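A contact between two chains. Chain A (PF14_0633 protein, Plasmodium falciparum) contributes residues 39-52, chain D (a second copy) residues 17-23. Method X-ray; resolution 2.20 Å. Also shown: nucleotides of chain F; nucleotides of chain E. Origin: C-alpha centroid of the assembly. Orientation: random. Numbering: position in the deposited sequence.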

ATOM      1  N   HIS A  39      -4.096   9.389  -4.139  1.00 49.47           N
ATOM      2  CA  HIS A  39      -4.346   8.493  -5.276  1.00 50.51           C
ATOM      3  C   HIS A  39      -4.041   7.019  -4.975  1.00 50.78           C
ATOM      4  O   HIS A  39      -3.637   6.275  -5.879  1.00 50.92           O
ATOM      5  N   PHE A  40      -4.233   6.594  -3.724  1.00 50.89           N
ATOM      6  CA  PHE A  40      -3.903   5.216  -3.358  1.00 51.30           C
ATOM      7  C   PHE A  40      -4.699   4.195  -4.173  1.00 51.48           C
ATOM      8  O   PHE A  40      -4.120   3.248  -4.693  1.00 51.37           O
ATOM      9  N   ASN A  41      -6.009   4.407  -4.291  1.00 52.13           N
ATOM     10  CA  ASN A  41      -6.874   3.512  -5.057  1.00 52.90           C
ATOM     11  C   ASN A  41      -6.427   3.369  -6.513  1.00 53.11           C
ATOM     12  O   ASN A  41      -6.198   2.251  -6.973  1.00 53.00           O
ATOM     13  N   MET A  42      -6.283   4.502  -7.212  1.00 53.41           N
ATOM     14  CA  MET A  42      -5.772   4.532  -8.593  1.00 53.71           C
ATOM     15  C   MET A  42      -4.483   3.723  -8.730  1.00 53.30           C
ATOM     16  O   MET A  42      -4.396   2.804  -9.552  1.00 53.29           O
ATOM     17  N   ASP A  43      -3.487   4.077  -7.920  1.00 52.82           N
ATOM     18  CA  ASP A  43      -2.148   3.496  -8.038  1.00 52.55           C
ATOM     19  C   ASP A  43      -2.067   2.030  -7.602  1.00 52.16           C
ATOM     20  O   ASP A  43      -1.251   1.274  -8.136  1.00 52.20           O
ATOM     21  N   LYS A  44      -2.913   1.635  -6.648  1.00 51.64           N
ATOM     22  CA  LYS A  44      -3.005   0.232  -6.232  1.00 51.29           C
ATOM     23  C   LYS A  44      -3.603  -0.607  -7.365  1.00 50.62           C
ATOM     24  O   LYS A  44      -3.094  -1.686  -7.687  1.00 50.24           O
ATOM     25  N   GLU A  45      -4.672  -0.090  -7.964  1.00 50.00           N
ATOM     26  CA  GLU A  45      -5.316  -0.731  -9.104  1.00 49.68           C
ATOM     27  C   GLU A  45      -4.393  -0.855 -10.324  1.00 49.49           C
ATOM     28  O   GLU A  45      -4.384  -1.899 -10.989  1.00 49.51           O
ATOM     29  N   LYS A  46      -3.619   0.194 -10.605  1.00 49.12           N
ATOM     30  CA  LYS A  46      -2.635   0.164 -11.700  1.00 49.08           C
ATOM     31  C   LYS A  46      -1.514  -0.840 -11.421  1.00 48.76           C
ATOM     32  O   LYS A  46      -1.021  -1.497 -12.345  1.00 49.02           O
ATOM     33  N   ALA A  47      -1.125  -0.951 -10.149  1.00 48.05           N
ATOM     34  CA  ALA A  47      -0.159  -1.955  -9.700  1.00 47.32           C
ATOM     35  C   ALA A  47      -0.721  -3.375  -9.854  1.00 46.72           C
ATOM     36  O   ALA A  47       0.017  -4.296 -10.190  1.00 46.62           O
ATOM     37  N   ARG A  48      -2.025  -3.538  -9.613  1.00 46.11           N
ATOM     38  CA  ARG A  48      -2.692  -4.829  -9.764  1.00 45.52           C
ATOM     39  C   ARG A  48      -2.722  -5.285 -11.221  1.00 45.33           C
ATOM     40  O   ARG A  48      -2.462  -6.460 -11.513  1.00 45.06           O
ATOM     41  N   LEU A  49      -3.035  -4.350 -12.122  1.00 44.92           N
ATOM     42  CA  LEU A  49      -3.037  -4.613 -13.564  1.00 44.82           C
ATOM     43  C   LEU A  49      -1.641  -5.006 -14.058  1.00 44.73           C
ATOM     44  O   LEU A  49      -1.475  -6.037 -14.728  1.00 44.51           O
ATOM     45  N   ALA A  50      -0.641  -4.208 -13.685  1.00 44.71           N
ATOM     46  CA  ALA A  50       0.759  -4.499 -13.991  1.00 44.98           C
ATOM     47  C   ALA A  50       1.201  -5.886 -13.502  1.00 45.37           C
ATOM     48  O   ALA A  50       1.948  -6.584 -14.195  1.00 45.46           O
ATOM     49  N   ALA A  51       0.732  -6.280 -12.319  1.00 45.47           N
ATOM     50  CA  ALA A  51       1.074  -7.582 -11.733  1.00 45.98           C
ATOM     51  C   ALA A  51       0.376  -8.750 -12.444  1.00 46.23           C
ATOM     52  O   ALA A  51       0.955  -9.834 -12.599  1.00 45.84           O
ATOM     53  N   VAL A  52      -0.870  -8.525 -12.856  1.00 46.90           N
ATOM     54  CA  VAL A  52      -1.633  -9.514 -13.620  1.00 47.51           C
ATOM     55  C   VAL A  52      -1.022  -9.692 -15.011  1.00 48.11           C
ATOM     56  O   VAL A  52      -0.885 -10.821 -15.491  1.00 48.21           O
TER
ATOM     57  N   MET D  17       4.041  -5.585   3.137  1.00 57.51           N
ATOM     58  CA  MET D  17       4.738  -4.943   2.029  1.00 57.59           C
ATOM     59  C   MET D  17       3.943  -3.813   1.385  1.00 57.66           C
ATOM     60  O   MET D  17       4.532  -2.915   0.784  1.00 57.73           O
ATOM     61  N   CYS D  18       2.615  -3.858   1.527  1.00 57.72           N
ATOM     62  CA  CYS D  18       1.698  -2.979   0.790  1.00 58.24           C
ATOM     63  C   CYS D  18       1.954  -3.065  -0.735  1.00 57.41           C
ATOM     64  O   CYS D  18       2.101  -2.044  -1.430  1.00 57.51           O
ATOM     65  N   ALA D  19       1.999  -4.297  -1.244  1.00 56.04           N
ATOM     66  CA  ALA D  19       2.378  -4.561  -2.635  1.00 55.28           C
ATOM     67  C   ALA D  19       1.787  -5.858  -3.172  1.00 54.51           C
ATOM     68  O   ALA D  19       1.589  -6.827  -2.429  1.00 54.11           O
ATOM     69  N   TRP D  20       1.516  -5.868  -4.474  1.00 53.88           N
ATOM     70  CA  TRP D  20       1.074  -7.072  -5.159  1.00 53.16           C
ATOM     71  C   TRP D  20       2.273  -7.960  -5.434  1.00 53.44           C
ATOM     72  O   TRP D  20       3.313  -7.491  -5.914  1.00 53.02           O
ATOM     73  N   LEU D  21       2.126  -9.243  -5.117  1.00 53.62           N
ATOM     74  CA  LEU D  21       3.136 -10.232  -5.468  1.00 54.15           C
ATOM     75  C   LEU D  21       2.588 -11.203  -6.507  1.00 54.17           C
ATOM     76  O   LEU D  21       1.484 -11.735  -6.357  1.00 54.49           O
ATOM     77  N   ALA D  22       3.360 -11.420  -7.563  1.00 54.04           N
ATOM     78  CA  ALA D  22       3.009 -12.399  -8.576  1.00 54.16           C
ATOM     79  C   ALA D  22       3.860 -13.635  -8.346  1.00 54.18           C
ATOM     80  O   ALA D  22       5.084 -13.594  -8.518  1.00 54.21           O
ATOM     81  N   PHE D  23       3.210 -14.725  -7.941  1.00 53.97           N
ATOM     82  CA  PHE D  23       3.907 -15.984  -7.684  1.00 53.83           C
ATOM     83  C   PHE D  23       3.883 -16.891  -8.907  1.00 53.82           C
ATOM     84  O   PHE D  23       2.828 -17.147  -9.485  1.00 53.88           O
TER

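Helix 40-52 of chain A lies alongside strand 19-23 of chain D. Their N-to-C directions are nearly parallel, 9° apart, and the axes come within 8.4 Å. The two stretches bury 364 Å² in all, and W20(D) supplies the largest share, 141 Å². The contact is best read from this residue outward.

W20(D) points toward the helix. Its chi1 is m (-62°) and its chi2 is 106°, and the indole reaches across the helix rather than along it. The ring nitrogen makes the one hydrogen bond across the stretches. NE1 of W20(D) donates to the backbone O of K44(A) at 2.9 Å, with an N-H...acceptor angle of 153°. The acceptor sits at the ring edge, near its plane, as suits an indole N-H. The same carbonyl also accepts the helical bond from N of R48(A), at 2.9 Å from O of K44(A). It therefore serves both the helix and the tryptophan. N of R48(A) and NE1 of W20(D), which share this acceptor, lie 3.3 Å apart; both are donors, and they do not bond to each other.

A51(A) has 49 Å² covered, the most on the helix side. Its CA-to-CB bond points toward the strand. CB of A51(A) lies 3.9 Å from CB of W20(D), so the methyl packs at the base of the tryptophan side chain. One turn earlier, A47(A) also points toward the strand. Its CB is 3.5 Å from CD1 of W20(D). The indole also lies close to the helix backbone: C of A47(A) is 3.4 Å from CD1 of W20(D).

R48(A) follows with 39 Å². Its CA-to-CB bond points sideways, and the aliphatic part of the chain covers one face of the indole. CB of R48(A) is 3.4 Å from NE1 of W20(D). CG of R48(A) makes a CH-pi contact, 3.8 Å from the centroid of the six-membered ring of W20(D). Chi1 and chi2 are t, chi3 is p, and the end of the chain leads away from the strand. There it meets E45(A) in a salt bridge within the helix. NE of R48(A) bonds OE1 of E45(A) at 2.9 Å, and NH2 of R48(A) bonds OE2 of E45(A) at 2.8 Å.

K44(A) runs fully extended, all four chi angles t. Its CG passes 3.8 Å from NE1 of W20(D).

Smaller contacts extend the packing both ways. CB of A22(D) lies 4.0 Å from O of A51(A). Near the helix start, F40(A) (chi1 t) brings CE1 to 3.9 Å from SG of C18(D). That cysteine is covalently bonded to a group elsewhere in the structure.

A19(D) and L21(D) point away from the helix. M17(D) and F23(D) meet nucleotides instead: CE of M17(D) is 3.4 Å from C8 of DG2 of chain E, and CE1 of F23(D) is 3.4 Å from N4 of DC3 of chain F.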

ATOM      1  CB  HIS A  39      -3.562   8.934  -6.531  1.00 50.81           C
ATOM      2  CG  HIS A  39      -3.619  10.407  -6.808  1.00 52.38           C
ATOM      3  ND1 HIS A  39      -4.721  11.019  -7.365  1.00 53.48           N
ATOM      4  CD2 HIS A  39      -2.703  11.386  -6.617  1.00 53.43           C
ATOM      5  CE1 HIS A  39      -4.483  12.311  -7.503  1.00 54.29           C
ATOM      6  NE2 HIS A  39      -3.265  12.561  -7.054  1.00 54.44           N
ATOM      7  CB  PHE A  40      -4.046   4.936  -1.856  1.00 50.99           C
ATOM      8  CG  PHE A  40      -3.650   3.528  -1.474  1.00 50.95           C
ATOM      9  CD1 PHE A  40      -2.308   3.140  -1.489  1.00 50.09           C
ATOM     10  CD2 PHE A  40      -4.616   2.578  -1.144  1.00 50.25           C
ATOM     11  CE1 PHE A  40      -1.931   1.841  -1.156  1.00 49.78           C
ATOM     12  CE2 PHE A  40      -4.246   1.269  -0.804  1.00 50.19           C
ATOM     13  CZ  PHE A  40      -2.902   0.901  -0.819  1.00 49.52           C
ATOM     14  CB  ASN A  41      -8.331   3.974  -4.979  1.00 53.16           C
ATOM     15  CG  ASN A  41      -8.840   4.059  -3.551  1.00 54.35           C
ATOM     16  OD1 ASN A  41      -8.466   3.255  -2.686  1.00 55.48           O
ATOM     17  ND2 ASN A  41      -9.696   5.041  -3.292  1.00 55.09           N
ATOM     18  CB  MET A  42      -5.471   5.964  -9.051  1.00 54.10           C
ATOM     19  CG  MET A  42      -6.661   6.873  -9.299  1.00 56.04           C
ATOM     20  SD  MET A  42      -6.306   8.116 -10.581  1.00 59.84           S
ATOM     21  CE  MET A  42      -4.781   8.871 -10.000  1.00 59.08           C
ATOM     22  CB  ASP A  43      -1.107   4.363  -7.313  1.00 52.39           C
ATOM     23  CG  ASP A  43      -0.841   5.695  -8.035  1.00 53.18           C
ATOM     24  OD1 ASP A  43      -1.261   5.860  -9.211  1.00 52.65           O
ATOM     25  OD2 ASP A  43      -0.203   6.583  -7.420  1.00 53.08           O
ATOM     26  CB  LYS A  44      -3.834   0.076  -4.946  1.00 51.41           C
ATOM     27  CG  LYS A  44      -3.866  -1.358  -4.378  1.00 51.47           C
ATOM     28  CD  LYS A  44      -4.692  -1.425  -3.093  1.00 52.70           C
ATOM     29  CE  LYS A  44      -4.843  -2.858  -2.592  1.00 54.42           C
ATOM     30  NZ  LYS A  44      -5.943  -2.983  -1.595  1.00 54.19           N
ATOM     31  CB  GLU A  45      -6.625  -0.013  -9.465  1.00 49.65           C
ATOM     32  CG  GLU A  45      -7.411  -0.636 -10.635  1.00 49.49           C
ATOM     33  CD  GLU A  45      -7.508  -2.163 -10.554  1.00 50.16           C
ATOM     34  OE1 GLU A  45      -7.728  -2.712  -9.446  1.00 48.98           O
ATOM     35  OE2 GLU A  45      -7.356  -2.815 -11.610  1.00 50.45           O
ATOM     36  CB  LYS A  46      -2.056   1.557 -11.978  1.00 49.08           C
ATOM     37  CG  LYS A  46      -2.956   2.429 -12.838  1.00 50.16           C
ATOM     38  CD  LYS A  46      -2.570   3.905 -12.770  1.00 51.85           C
ATOM     39  CE  LYS A  46      -3.632   4.762 -13.435  1.00 52.55           C
ATOM     40  NZ  LYS A  46      -3.483   6.208 -13.114  1.00 53.87           N
ATOM     41  CB  ALA A  47       0.254  -1.695  -8.249  1.00 47.24           C
ATOM     42  CB  ARG A  48      -4.112  -4.791  -9.205  1.00 45.60           C
ATOM     43  CG  ARG A  48      -4.705  -6.184  -9.015  1.00 45.62           C
ATOM     44  CD  ARG A  48      -6.181  -6.137  -8.684  1.00 45.84           C
ATOM     45  NE  ARG A  48      -6.961  -5.505  -9.743  1.00 46.22           N
ATOM     46  CZ  ARG A  48      -7.487  -6.145 -10.789  1.00 45.60           C
ATOM     47  NH1 ARG A  48      -7.324  -7.458 -10.936  1.00 44.10           N
ATOM     48  NH2 ARG A  48      -8.182  -5.465 -11.692  1.00 43.32           N
ATOM     49  CB  LEU A  49      -3.592  -3.407 -14.333  1.00 44.89           C
ATOM     50  CG  LEU A  49      -5.054  -3.007 -14.061  1.00 44.95           C
ATOM     51  CD1 LEU A  49      -5.375  -1.628 -14.650  1.00 45.00           C
ATOM     52  CD2 LEU A  49      -6.050  -4.061 -14.574  1.00 44.75           C
ATOM     53  CB  ALA A  50       1.668  -3.405 -13.424  1.00 44.65           C
ATOM     54  CB  ALA A  51       0.750  -7.597 -10.227  1.00 45.27           C
ATOM     55  CB  VAL A  52      -3.131  -9.119 -13.705  1.00 47.57           C
ATOM     56  CG1 VAL A  52      -3.861  -9.903 -14.796  1.00 47.59           C
ATOM     57  CG2 VAL A  52      -3.808  -9.313 -12.350  1.00 47.51           C
TER
ATOM     58  CB  MET D  17       5.103  -5.972   0.964  1.00 57.56           C
ATOM     59  CG  MET D  17       6.167  -6.935   1.396  1.00 57.67           C
ATOM     60  SD  MET D  17       6.675  -7.986   0.034  1.00 58.31           S
ATOM     61  CE  MET D  17       7.678  -6.816  -0.887  1.00 58.36           C
ATOM     62  CB  CYS D  18       1.762  -1.533   1.320  1.00 58.55           C
ATOM     63  SG  CYS D  18       0.241  -0.543   1.026  1.00 64.08           S
ATOM     64  CB  ALA D  19       3.899  -4.585  -2.783  1.00 55.09           C
ATOM     65  CB  TRP D  20       0.390  -6.727  -6.482  1.00 53.11           C
ATOM     66  CG  TRP D  20      -0.851  -5.888  -6.341  1.00 51.54           C
ATOM     67  CD1 TRP D  20      -0.977  -4.565  -6.641  1.00 50.19           C
ATOM     68  CD2 TRP D  20      -2.136  -6.316  -5.872  1.00 49.82           C
ATOM     69  NE1 TRP D  20      -2.259  -4.140  -6.400  1.00 49.15           N
ATOM     70  CE2 TRP D  20      -2.994  -5.192  -5.922  1.00 49.52           C
ATOM     71  CE3 TRP D  20      -2.649  -7.537  -5.415  1.00 48.75           C
ATOM     72  CZ2 TRP D  20      -4.341  -5.252  -5.533  1.00 48.34           C
ATOM     73  CZ3 TRP D  20      -3.992  -7.595  -5.023  1.00 47.67           C
ATOM     74  CH2 TRP D  20      -4.817  -6.460  -5.090  1.00 47.73           C
ATOM     75  CB  LEU D  21       3.610 -10.998  -4.224  1.00 54.26           C
ATOM     76  CG  LEU D  21       4.697 -10.446  -3.287  1.00 54.50           C
ATOM     77  CD1 LEU D  21       6.061 -10.600  -3.924  1.00 55.07           C
ATOM     78  CD2 LEU D  21       4.448  -9.000  -2.837  1.00 53.48           C
ATOM     79  CB  ALA D  22       3.237 -11.839  -9.969  1.00 53.90           C
ATOM     80  CB  PHE D  23       3.345 -16.681  -6.443  1.00 53.62           C
ATOM     81  CG  PHE D  23       3.828 -16.082  -5.142  1.00 53.87           C
ATOM     82  CD1 PHE D  23       4.850 -16.695  -4.415  1.00 53.48           C
ATOM     83  CD2 PHE D  23       3.274 -14.896  -4.651  1.00 52.87           C
ATOM     84  CE1 PHE D  23       5.309 -16.137  -3.211  1.00 53.37           C
ATOM     85  CE2 PHE D  23       3.724 -14.337  -3.449  1.00 52.70           C
ATOM     86  CZ  PHE D  23       4.740 -14.955  -2.729  1.00 52.79           C
TER
ATOM     87  P    DC F   3      -4.856 -14.003  -0.728  1.00 45.66           P
ATOM     88  OP1  DC F   3      -6.046 -13.644   0.075  1.00 46.38           O
ATOM     89  OP2  DC F   3      -4.629 -13.283  -2.005  1.00 46.79           O
ATOM     90  O5'  DC F   3      -3.551 -13.928   0.187  1.00 46.21           O
ATOM     91  C5'  DC F   3      -3.610 -14.313   1.568  1.00 46.55           C
ATOM     92  C4'  DC F   3      -2.208 -14.367   2.148  1.00 46.65           C
ATOM     93  O4'  DC F   3      -1.461 -15.443   1.517  1.00 46.94           O
ATOM     94  C3'  DC F   3      -1.371 -13.097   1.945  1.00 47.12           C
ATOM     95  O3'  DC F   3      -0.730 -12.748   3.159  1.00 48.42           O
ATOM     96  C2'  DC F   3      -0.331 -13.532   0.922  1.00 47.04           C
ATOM     97  C1'  DC F   3      -0.141 -14.979   1.371  1.00 46.51           C
ATOM     98  N1   DC F   3       0.707 -15.856   0.490  1.00 45.78           N
ATOM     99  C2   DC F   3       1.449 -16.902   1.076  1.00 45.36           C
ATOM    100  O2   DC F   3       1.379 -17.111   2.296  1.00 44.44           O
ATOM    101  N3   DC F   3       2.234 -17.673   0.278  1.00 44.82           N
ATOM    102  C4   DC F   3       2.297 -17.444  -1.034  1.00 44.82           C
ATOM    103  N4   DC F   3       3.085 -18.249  -1.760  1.00 45.78           N
ATOM    104  C5   DC F   3       1.554 -16.395  -1.651  1.00 45.06           C
ATOM    105  C6   DC F   3       0.789 -15.626  -0.859  1.00 45.60           C
ATOM    106  P    DA E   4      12.973 -15.579  -6.018  1.00 51.91           P
ATOM    107  OP1  DA E   4      14.175 -16.104  -6.708  1.00 51.11           O
ATOM    108  OP2  DA E   4      11.731 -15.324  -6.786  1.00 51.92           O
ATOM    109  O5'  DA E   4      12.610 -16.546  -4.801  1.00 53.31           O
ATOM    110  C5'  DA E   4      13.605 -16.995  -3.876  1.00 53.83           C
ATOM    111  C4'  DA E   4      12.935 -17.744  -2.739  1.00 53.75           C
ATOM    112  O4'  DA E   4      12.067 -16.849  -2.002  1.00 53.02           O
ATOM    113  C3'  DA E   4      12.017 -18.889  -3.149  1.00 54.42           C
ATOM    114  O3'  DA E   4      12.010 -19.817  -2.089  1.00 56.46           O
ATOM    115  C2'  DA E   4      10.650 -18.226  -3.226  1.00 53.22           C
ATOM    116  C1'  DA E   4      10.769 -17.417  -1.947  1.00 52.12           C
ATOM    117  N9   DA E   4       9.820 -16.328  -1.794  1.00 50.61           N
ATOM    118  C8   DA E   4       9.232 -15.585  -2.780  1.00 49.88           C
ATOM    119  N7   DA E   4       8.429 -14.653  -2.313  1.00 49.93           N
ATOM    120  C5   DA E   4       8.501 -14.802  -0.935  1.00 49.62           C
ATOM    121  C6   DA E   4       7.885 -14.124   0.137  1.00 49.14           C
ATOM    122  N6   DA E   4       7.031 -13.106  -0.030  1.00 49.08           N
ATOM    123  N1   DA E   4       8.178 -14.532   1.393  1.00 49.11           N
ATOM    124  C2   DA E   4       9.031 -15.550   1.575  1.00 49.26           C
ATOM    125  N3   DA E   4       9.672 -16.261   0.646  1.00 49.53           N
ATOM    126  C4   DA E   4       9.360 -15.833  -0.597  1.00 49.79           C
ATOM    127  P    DG E   2      10.957  -3.612  -2.549  1.00 50.68           P
ATOM    128  OP1  DG E   2      10.770  -2.718  -3.720  1.00 51.00           O
ATOM    129  OP2  DG E   2       9.785  -4.078  -1.769  1.00 49.73           O
ATOM    130  O5'  DG E   2      11.739  -4.924  -3.007  1.00 50.57           O
ATOM    131  C5'  DG E   2      12.883  -4.909  -3.861  1.00 49.75           C
ATOM    132  C4'  DG E   2      13.189  -6.350  -4.226  1.00 49.26           C
ATOM    133  O4'  DG E   2      13.457  -7.131  -3.025  1.00 48.89           O
ATOM    134  C3'  DG E   2      12.044  -7.064  -4.949  1.00 48.83           C
ATOM    135  O3'  DG E   2      12.607  -7.861  -5.998  1.00 48.70           O
ATOM    136  C2'  DG E   2      11.347  -7.870  -3.844  1.00 48.60           C
ATOM    137  C1'  DG E   2      12.433  -8.086  -2.779  1.00 47.48           C
ATOM    138  N9   DG E   2      11.955  -7.934  -1.394  1.00 45.77           N
ATOM    139  C8   DG E   2      11.057  -7.005  -0.918  1.00 45.39           C
ATOM    140  N7   DG E   2      10.815  -7.086   0.362  1.00 44.60           N
ATOM    141  C5   DG E   2      11.601  -8.146   0.781  1.00 44.58           C
ATOM    142  C6   DG E   2      11.759  -8.708   2.076  1.00 44.72           C
ATOM    143  O6   DG E   2      11.211  -8.362   3.132  1.00 45.60           O
ATOM    144  N1   DG E   2      12.657  -9.780   2.081  1.00 44.10           N
ATOM    145  C2   DG E   2      13.330 -10.241   0.964  1.00 44.38           C
ATOM    146  N2   DG E   2      14.162 -11.285   1.138  1.00 43.32           N
ATOM    147  N3   DG E   2      13.189  -9.715  -0.255  1.00 44.50           N
ATOM    148  C4   DG E   2      12.310  -8.677  -0.283  1.00 45.00           C